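Local coordinates for kelch domain-containing protein (Colletotrichum graminicola M1.001, PDB 5C86) that probably oxidises alcohols at a copper site, as a fungal alcohol oxidase of the AA5 family related to galactose oxidase and glyoxal oxidase, at residues 221-226 with 422-427; 296-301 with 305-310. All coordinates share one frame; numbering follows the deposited sequence.

Contact 1 (221-226 with 422-427); sequences SMCGVS and THTVNT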
ATOM      1  N   SER A 221      13.422   8.804   8.702  1.00 12.59           N
ATOM      2  CA  SER A 221      11.979   8.885   8.943  1.00 12.60           C
ATOM      3  C   SER A 221      11.385   7.479   8.935  1.00 11.02           C
ATOM      4  O   SER A 221      10.441   7.176   8.209  1.00 11.27           O
ATOM      5  CB  SER A 221      11.342   9.690   7.798  1.00 13.30           C
ATOM      6  OG  SER A 221      11.684  11.062   7.854  1.00 12.75           O
ATOM      7  N   MET A 222      11.810   6.663   9.895  1.00 11.24           N
ATOM      8  CA  MET A 222      11.332   5.309   9.996  1.00 10.96           C
ATOM      9  C   MET A 222       9.842   5.325  10.293  1.00 11.39           C
ATOM     10  O   MET A 222       9.412   6.084  11.153  1.00 11.84           O
ATOM     11  CB  MET A 222      12.051   4.583  11.109  1.00 12.63           C
ATOM     12  CG  MET A 222      11.608   3.121  11.309  1.00 12.93           C
ATOM     13  SD  MET A 222      11.760   2.036   9.877  1.00 13.73           S
ATOM     14  CE  MET A 222      13.520   1.882   9.715  1.00 14.41           C
ATOM     15  N   CYS A 223       9.098   4.499   9.560  1.00 11.52           N
ATOM     16  CA  CYS A 223       7.646   4.379   9.688  1.00 12.26           C
ATOM     17  C   CYS A 223       6.941   5.680   9.462  1.00 13.06           C
ATOM     18  O   CYS A 223       5.859   5.922  10.002  1.00 13.06           O
ATOM     19  CB  CYS A 223       7.230   3.716  10.990  1.00 13.09           C
ATOM     20  SG  CYS A 223       7.925   2.008  11.061  1.00 15.88           S
ATOM     21  N   GLY A 224       7.599   6.538   8.638  1.00 11.67           N
ATOM     22  CA  GLY A 224       6.910   7.539   7.816  1.00 12.41           C
ATOM     23  C   GLY A 224       6.189   6.797   6.725  1.00 13.51           C
ATOM     24  O   GLY A 224       6.293   5.580   6.630  1.00 14.59           O
ATOM     25  N   VAL A 225       5.392   7.504   5.951  1.00 11.22           N
ATOM     26  CA  VAL A 225       4.579   6.918   4.889  1.00 11.54           C
ATOM     27  C   VAL A 225       4.899   7.569   3.566  1.00 10.55           C
ATOM     28  O   VAL A 225       5.353   8.736   3.499  1.00 12.73           O
ATOM     29  CB  VAL A 225       3.101   7.015   5.201  1.00 13.61           C
ATOM     30  CG1 VAL A 225       2.732   6.142   6.371  1.00 15.70           C
ATOM     31  CG2 VAL A 225       2.640   8.417   5.459  1.00 14.61           C
ATOM     32  N   SER A 226       4.634   6.873   2.501  1.00 10.55           N
ATOM     33  CA  SER A 226       4.834   7.387   1.133  1.00 11.52           C
ATOM     34  C   SER A 226       3.876   6.770   0.182  1.00 10.85           C
ATOM     35  O   SER A 226       3.446   5.605   0.393  1.00 11.60           O
ATOM     36  CB  SER A 226       6.262   7.187   0.645  1.00 13.31           C
ATOM     37  OG  SER A 226       6.617   5.839   0.359  1.00 14.03           O
ATOM     38  N   THR A 422       0.972  -3.638   5.530  1.00 11.36           N
ATOM     39  CA  THR A 422       1.256  -3.996   6.911  1.00 11.97           C
ATOM     40  C   THR A 422       2.401  -3.131   7.349  1.00 10.72           C
ATOM     41  O   THR A 422       3.290  -2.838   6.549  1.00 11.74           O
ATOM     42  CB  THR A 422       1.577  -5.519   7.025  1.00 12.78           C
ATOM     43  OG1 THR A 422       1.668  -5.806   8.421  1.00 13.23           O
ATOM     44  CG2 THR A 422       2.828  -5.923   6.387  1.00 12.74           C
ATOM     45  N   HIS A 423       2.434  -2.742   8.607  1.00 10.32           N
ATOM     46  CA  HIS A 423       3.580  -2.051   9.169  1.00 11.35           C
ATOM     47  C   HIS A 423       3.987  -0.769   8.449  1.00 11.88           C
ATOM     48  O   HIS A 423       5.155  -0.419   8.472  1.00 12.56           O
ATOM     49  CB  HIS A 423       4.829  -3.001   9.226  1.00 11.83           C
ATOM     50  CG  HIS A 423       4.737  -4.072  10.237  1.00 13.03           C
ATOM     51  ND1 HIS A 423       3.904  -5.164  10.114  1.00 16.00           N
ATOM     52  CD2 HIS A 423       5.286  -4.152  11.485  1.00 14.31           C
ATOM     53  CE1 HIS A 423       3.952  -5.871  11.246  1.00 16.73           C
ATOM     54  NE2 HIS A 423       4.803  -5.296  12.058  1.00 15.78           N
ATOM     55  N   THR A 424       2.986  -0.068   7.938  1.00 11.92           N
ATOM     56  CA  THR A 424       3.121   1.206   7.211  1.00 12.43           C
ATOM     57  C   THR A 424       3.577   1.021   5.788  1.00 12.87           C
ATOM     58  O   THR A 424       3.655   2.043   5.077  1.00 14.00           O
ATOM     59  CB  THR A 424       4.048   2.321   7.890  1.00 12.90           C
ATOM     60  OG1 THR A 424       5.434   2.032   7.643  1.00 13.82           O
ATOM     61  CG2 THR A 424       3.759   2.442   9.355  1.00 13.71           C
ATOM     62  N   VAL A 425       3.843  -0.217   5.326  1.00 11.43           N
ATOM     63  CA  VAL A 425       4.467  -0.449   4.034  1.00 10.45           C
ATOM     64  C   VAL A 425       3.368  -0.853   3.047  1.00 11.40           C
ATOM     65  O   VAL A 425       2.629  -1.814   3.285  1.00 11.93           O
ATOM     66  CB  VAL A 425       5.571  -1.501   4.060  1.00 11.65           C
ATOM     67  CG1 VAL A 425       6.085  -1.763   2.656  1.00 12.42           C
ATOM     68  CG2 VAL A 425       6.642  -1.097   5.064  1.00 12.86           C
ATOM     69  N   ASN A 426       3.265  -0.170   1.906  1.00 10.65           N
ATOM     70  CA  ASN A 426       2.348  -0.499   0.845  1.00  9.80           C
ATOM     71  C   ASN A 426       3.006  -0.069  -0.455  1.00 10.18           C
ATOM     72  O   ASN A 426       2.801   1.083  -0.925  1.00 10.81           O
ATOM     73  CB  ASN A 426       0.969   0.110   1.015  1.00  9.94           C
ATOM     74  CG  ASN A 426       0.015  -0.301  -0.062  1.00 10.74           C
ATOM     75  OD1 ASN A 426       0.432  -0.910  -1.081  1.00 10.53           O
ATOM     76  ND2 ASN A 426      -1.273  -0.024   0.141  1.00 11.09           N
ATOM     77  N   THR A 427       3.800  -0.962  -1.063  1.00  9.86           N
ATOM     78  CA  THR A 427       4.417  -0.628  -2.301  1.00 10.50           C
ATOM     79  C   THR A 427       3.553  -0.813  -3.511  1.00 10.91           C
ATOM     80  O   THR A 427       3.965  -0.417  -4.656  1.00 11.52           O
ATOM     81  CB  THR A 427       5.684  -1.471  -2.541  1.00 12.59           C
ATOM     82  OG1 THR A 427       5.282  -2.816  -2.773  1.00 12.70           O
ATOM     83  CG2 THR A 427       6.608  -1.354  -1.311  1.00 11.67           C
TER
HETATM   84  O   HOH W   1       6.844   3.070   5.673  1.00 16.11           O
HETATM   85  O   HOH W   2       2.144   3.342   0.410  1.00 17.60           O
HETATM   86  O   HOH W   3       3.695   3.978   3.129  1.00 18.27           O

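Contact 2 (296-301 with 305-310); sequences GMQKMW and DTTPQL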
ATOM      1  N   GLY A 296      -1.211   6.969  13.607  1.00 11.26           N
ATOM      2  CA  GLY A 296       0.133   7.312  14.060  1.00 12.26           C
ATOM      3  C   GLY A 296       0.149   7.964  15.438  1.00 12.31           C
ATOM      4  O   GLY A 296      -0.875   8.394  15.958  1.00 11.79           O
ATOM      5  N   MET A 297       1.338   8.041  15.983  1.00 11.89           N
ATOM      6  CA  MET A 297       1.575   8.670  17.308  1.00 12.13           C
ATOM      7  C   MET A 297       2.693   9.641  17.265  1.00 13.12           C
ATOM      8  O   MET A 297       3.475   9.685  16.298  1.00 12.26           O
ATOM      9  CB  MET A 297       1.855   7.543  18.321  1.00 13.41           C
ATOM     10  CG  MET A 297       3.175   6.826  18.120  1.00 14.22           C
ATOM     11  SD  MET A 297       3.328   5.173  18.842  1.00 13.97           S
ATOM     12  CE  MET A 297       3.120   5.504  20.612  1.00 14.61           C
ATOM     13  N   GLN A 298       2.829  10.410  18.346  1.00 12.92           N
ATOM     14  CA  GLN A 298       3.882  11.399  18.459  1.00 13.62           C
ATOM     15  C   GLN A 298       5.170  10.838  18.950  1.00 15.47           C
ATOM     16  O   GLN A 298       6.152  10.746  18.220  1.00 17.71           O
ATOM     17  CB  GLN A 298       3.408  12.543  19.386  1.00 14.72           C
ATOM     18  CG  GLN A 298       2.140  13.177  18.872  1.00 16.02           C
ATOM     19  CD  GLN A 298       1.784  14.349  19.719  1.00 21.75           C
ATOM     20  OE1 GLN A 298       1.390  14.186  20.835  1.00 24.02           O
ATOM     21  NE2 GLN A 298       1.979  15.519  19.199  1.00 20.07           N
ATOM     22  N   LYS A 299       5.232  10.393  20.202  1.00 14.84           N
ATOM     23  CA  LYS A 299       6.458   9.781  20.698  1.00 15.42           C
ATOM     24  C   LYS A 299       6.438   8.276  20.437  1.00 15.54           C
ATOM     25  O   LYS A 299       5.570   7.552  20.974  1.00 15.32           O
ATOM     26  CB  LYS A 299       6.617  10.112  22.182  1.00 16.92           C
ATOM     27  CG  LYS A 299       7.774   9.421  22.903  1.00 21.31           C
ATOM     28  CD  LYS A 299       9.110   9.968  22.477  1.00 27.04           C
ATOM     29  CE  LYS A 299      10.248   9.435  23.346  0.80 31.43           C
ATOM     30  NZ  LYS A 299      10.469  10.186  24.611  0.65 34.75           N
ATOM     31  N   MET A 300       7.342   7.801  19.597  1.00 13.04           N
ATOM     32  CA  MET A 300       7.122   6.456  18.996  1.00 13.02           C
ATOM     33  C   MET A 300       7.558   5.364  19.978  1.00 13.45           C
ATOM     34  O   MET A 300       8.738   5.252  20.253  1.00 13.83           O
ATOM     35  CB  MET A 300       7.860   6.374  17.669  1.00 13.38           C
ATOM     36  CG  MET A 300       7.201   7.272  16.621  1.00 14.97           C
ATOM     37  SD  MET A 300       8.293   7.522  15.180  1.00 14.35           S
ATOM     38  CE  MET A 300       8.282   5.905  14.519  1.00 14.74           C
ATOM     39  N   TRP A 301       6.580   4.503  20.286  1.00 12.76           N
ATOM     40  CA  TRP A 301       6.780   3.268  21.050  1.00 14.36           C
ATOM     41  C   TRP A 301       5.870   2.188  20.498  1.00 13.70           C
ATOM     42  O   TRP A 301       4.745   2.478  20.035  1.00 14.14           O
ATOM     43  CB  TRP A 301       6.449   3.443  22.519  1.00 16.25           C
ATOM     44  CG  TRP A 301       7.316   4.408  23.272  1.00 15.52           C
ATOM     45  CD1 TRP A 301       6.880   5.523  23.836  1.00 17.70           C
ATOM     46  CD2 TRP A 301       8.746   4.366  23.500  1.00 15.26           C
ATOM     47  NE1 TRP A 301       7.907   6.156  24.477  1.00 19.66           N
ATOM     48  CE2 TRP A 301       9.073   5.498  24.208  1.00 17.19           C
ATOM     49  CE3 TRP A 301       9.774   3.473  23.153  1.00 15.00           C
ATOM     50  CZ2 TRP A 301      10.408   5.763  24.607  1.00 16.60           C
ATOM     51  CZ3 TRP A 301      11.088   3.747  23.552  1.00 17.33           C
ATOM     52  CH2 TRP A 301      11.360   4.896  24.265  1.00 16.82           C
ATOM     53  N   ASP A 305      -0.779   2.677  22.964  1.00 17.87           N
ATOM     54  CA  ASP A 305      -1.852   3.606  22.658  1.00 17.17           C
ATOM     55  C   ASP A 305      -1.554   5.050  23.058  1.00 16.57           C
ATOM     56  O   ASP A 305      -2.415   5.950  22.955  1.00 17.27           O
ATOM     57  CB  ASP A 305      -3.229   3.137  23.241  1.00 19.31           C
ATOM     58  CG  ASP A 305      -3.841   2.018  22.455  1.00 21.04           C
ATOM     59  OD1 ASP A 305      -3.386   1.702  21.350  1.00 23.34           O
ATOM     60  OD2 ASP A 305      -4.818   1.437  22.923  1.00 26.13           O
ATOM     61  N   THR A 306      -0.321   5.325  23.444  1.00 17.35           N
ATOM     62  CA  THR A 306       0.044   6.645  23.945  1.00 16.97           C
ATOM     63  C   THR A 306       0.267   7.647  22.788  1.00 16.96           C
ATOM     64  O   THR A 306       0.425   7.245  21.599  1.00 16.39           O
ATOM     65  CB  THR A 306       1.299   6.568  24.799  1.00 17.51           C
ATOM     66  OG1 THR A 306       2.352   6.030  24.004  1.00 19.24           O
ATOM     67  CG2 THR A 306       1.010   5.683  26.060  1.00 19.23           C
ATOM     68  N   THR A 307       0.261   8.911  23.161  1.00 16.31           N
ATOM     69  CA  THR A 307       0.327  10.106  22.242  1.00 16.68           C
ATOM     70  C   THR A 307      -0.299   9.858  20.843  1.00 15.75           C
ATOM     71  O   THR A 307       0.344  10.126  19.811  1.00 15.78           O
ATOM     72  CB  THR A 307       1.728  10.677  22.135  1.00 18.79           C
ATOM     73  OG1 THR A 307       2.671   9.760  21.555  1.00 18.02           O
ATOM     74  CG2 THR A 307       2.206  11.117  23.555  1.00 18.40           C
ATOM     75  N   PRO A 308      -1.530   9.349  20.852  1.00 16.33           N
ATOM     76  CA  PRO A 308      -2.143   9.035  19.594  1.00 16.06           C
ATOM     77  C   PRO A 308      -2.538  10.270  18.842  1.00 15.53           C
ATOM     78  O   PRO A 308      -2.960  11.286  19.407  1.00 17.87           O
ATOM     79  CB  PRO A 308      -3.344   8.187  19.999  1.00 16.29           C
ATOM     80  CG  PRO A 308      -3.801   8.880  21.278  1.00 17.11           C
ATOM     81  CD  PRO A 308      -2.480   9.145  21.977  1.00 16.79           C
ATOM     82  N   GLN A 309      -2.474  10.171  17.521  1.00 13.22           N
ATOM     83  CA  GLN A 309      -3.039  11.200  16.647  1.00 13.47           C
ATOM     84  C   GLN A 309      -4.390  10.620  16.174  1.00 13.48           C
ATOM     85  O   GLN A 309      -4.432   9.710  15.341  1.00 14.42           O
ATOM     86  CB  GLN A 309      -2.062  11.536  15.503  1.00 13.49           C
ATOM     87  CG  GLN A 309      -0.741  12.115  15.975  1.00 13.52           C
ATOM     88  CD  GLN A 309      -0.854  13.554  16.440  1.00 13.62           C
ATOM     89  OE1 GLN A 309      -1.984  14.018  16.764  1.00 17.34           O
ATOM     90  NE2 GLN A 309       0.182  14.297  16.363  1.00 12.79           N
ATOM     91  N   LEU A 310      -5.491  11.169  16.708  1.00 14.71           N
ATOM     92  CA  LEU A 310      -6.831  10.677  16.460  1.00 13.35           C
ATOM     93  C   LEU A 310      -7.592  11.435  15.357  1.00 12.82           C
ATOM     94  O   LEU A 310      -8.674  11.049  14.997  1.00 15.14           O
ATOM     95  CB  LEU A 310      -7.666  10.769  17.758  1.00 16.25           C
ATOM     96  CG  LEU A 310      -7.090   9.875  18.840  1.00 16.00           C
ATOM     97  CD1 LEU A 310      -8.037  10.023  20.115  1.00 18.98           C
ATOM     98  CD2 LEU A 310      -7.038   8.424  18.434  1.00 16.78           C
TER
HETATM   99  O   HOH W   4      -1.646  13.025  21.213  1.00 37.68           O
HETATM  100  O   HOH W   5       3.969   7.973  23.150  1.00 16.64           O

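Contact 1 (221-226 with 422-427)
Cys-223 and Thr-424, each at the corner of a beta turn, are the closest backbone pair, their CA atoms 6.1 Å apart. Ser-221 to Gly-224 forms a type II turn, closed by Gly-224 N donating to Ser-221 O. Thr-422 to Val-425 forms a type I' turn with His-423 and Thr-424 at its corners, and Val-425 N closes it on Thr-422 O.

Thr-424 carries the side-chain contact. Its CG2 lies 4.0 Å from CB of Cys-223, and its CB meets CG1 of Val-225 at 4.3 Å. The hydroxyl sits between the backbone N and the carbonyl carbon (chi1 79°), which lets OG1 fold back and donate to His-423 O over 2.6 Å. That bond lies in the carbonyl plane, on a lone pair. With its own proton spent there, OG1 accepts from a water at 2.6 Å, and the same water lies 2.7 Å from Gly-224 O. A second water joins Thr-424 O to Ser-226 N, and a third joins Ser-226 O to Asn-426 O.

Beside this seam, His-423 ND1 donates to Thr-422 OG1 at 2.9 Å, with the oxygen only 14° out of the imidazole plane. This bond restrains the ring's rotation where it meets the rings of Tyr-120 and His-335, and a bond to Val-17 O positions Thr-422 in turn. His-423, Tyr-120 and His-335 bind copper in another structure of this protein; the metal is absent here.

As in galactose oxidase, this turn belongs to a C-terminal-domain hairpin that reaches into the propeller. The chemistry implies a water-mediated fit: no direct hydrogen bond spans the segments, and three waters bridge their polar backbone and hydroxyl atoms, seating a copper ligand's turn against a propeller loop.

Contact 2 (296-301 with 305-310)
Met-297 and Pro-308 form a single antiparallel bridge as a non-hydrogen-bonded pair, with their CA atoms 4.4 Å apart. The backbone bonds flank it: Gln-309 N donates to Gly-296 O at 2.9 Å, and Gln-298 N to Thr-307 O at the same length. Between them, CA of Met-297 makes a CA-H...O contact with Thr-307 O, so the one carbonyl takes both Gln-298 N and the CA-H of Met-297.

Bonding that involves side chains centres on Thr-307. Its OG1 stands between the backbone N and the carbonyl carbon (chi1 63°), turned to the 296-301 segment, where it accepts from Lys-299 N at 3.0 Å and, weakly, from Gln-298 N. A water gathers this hydroxyl with Thr-306 OG1 and Lys-299 O, while Ser-304 OG also bonds Thr-306 OG1. A second water links Pro-308 O to Gln-298 OE1. SD of Met-297 receives a weak but nearly straight bond from Trp-301 N at 3.6 Å. Asn-277 holds two amides from outside, its OD1 taking Gln-298 NE2 and its backbone O taking Gln-309 NE2.

Van der Waals contact fills in around these bonds. CE of Met-297 lies alongside Thr-306, 3.4 Å from its backbone O. CB of Gln-298 leans on CB of Thr-307. Farther out, the extended Gln-298 passes across Gln-309 at about a right angle; CG of Gln-298 comes within 3.4 Å of NE2 of Gln-309, and the amide planes are 59° apart.

Such a folded-back excursion belongs to a propeller blade: it connects the second strand, 291-294, to the third, 313-316, of a four-stranded antiparallel sheet. Its Met-297 side chain comes about 10 Å from that of the copper ligand His-335, placing the loop near the metal site.

In the fold
From the N terminus, the chain reaches 221-226 as it enters the inner strand 225-230 of one blade. After finishing that blade it builds the next, whose loop between strands 291-294 and 313-316 doubles back in contact 2, closing a short loop over three intervening residues. Only after entry into the C-terminal domain does 422-427 return to complete contact 1. Contact 2 is thus nested inside the long loop closed by contact 1. The two also touch: CE of Met-300 packs 3.6 Å from Met-222 O, and Phe-280 meets side chains from both. Contact 1 ties one blade to the C-terminal domain, contact 2 folds the next blade's loop, and their touching brings the three together near the copper site.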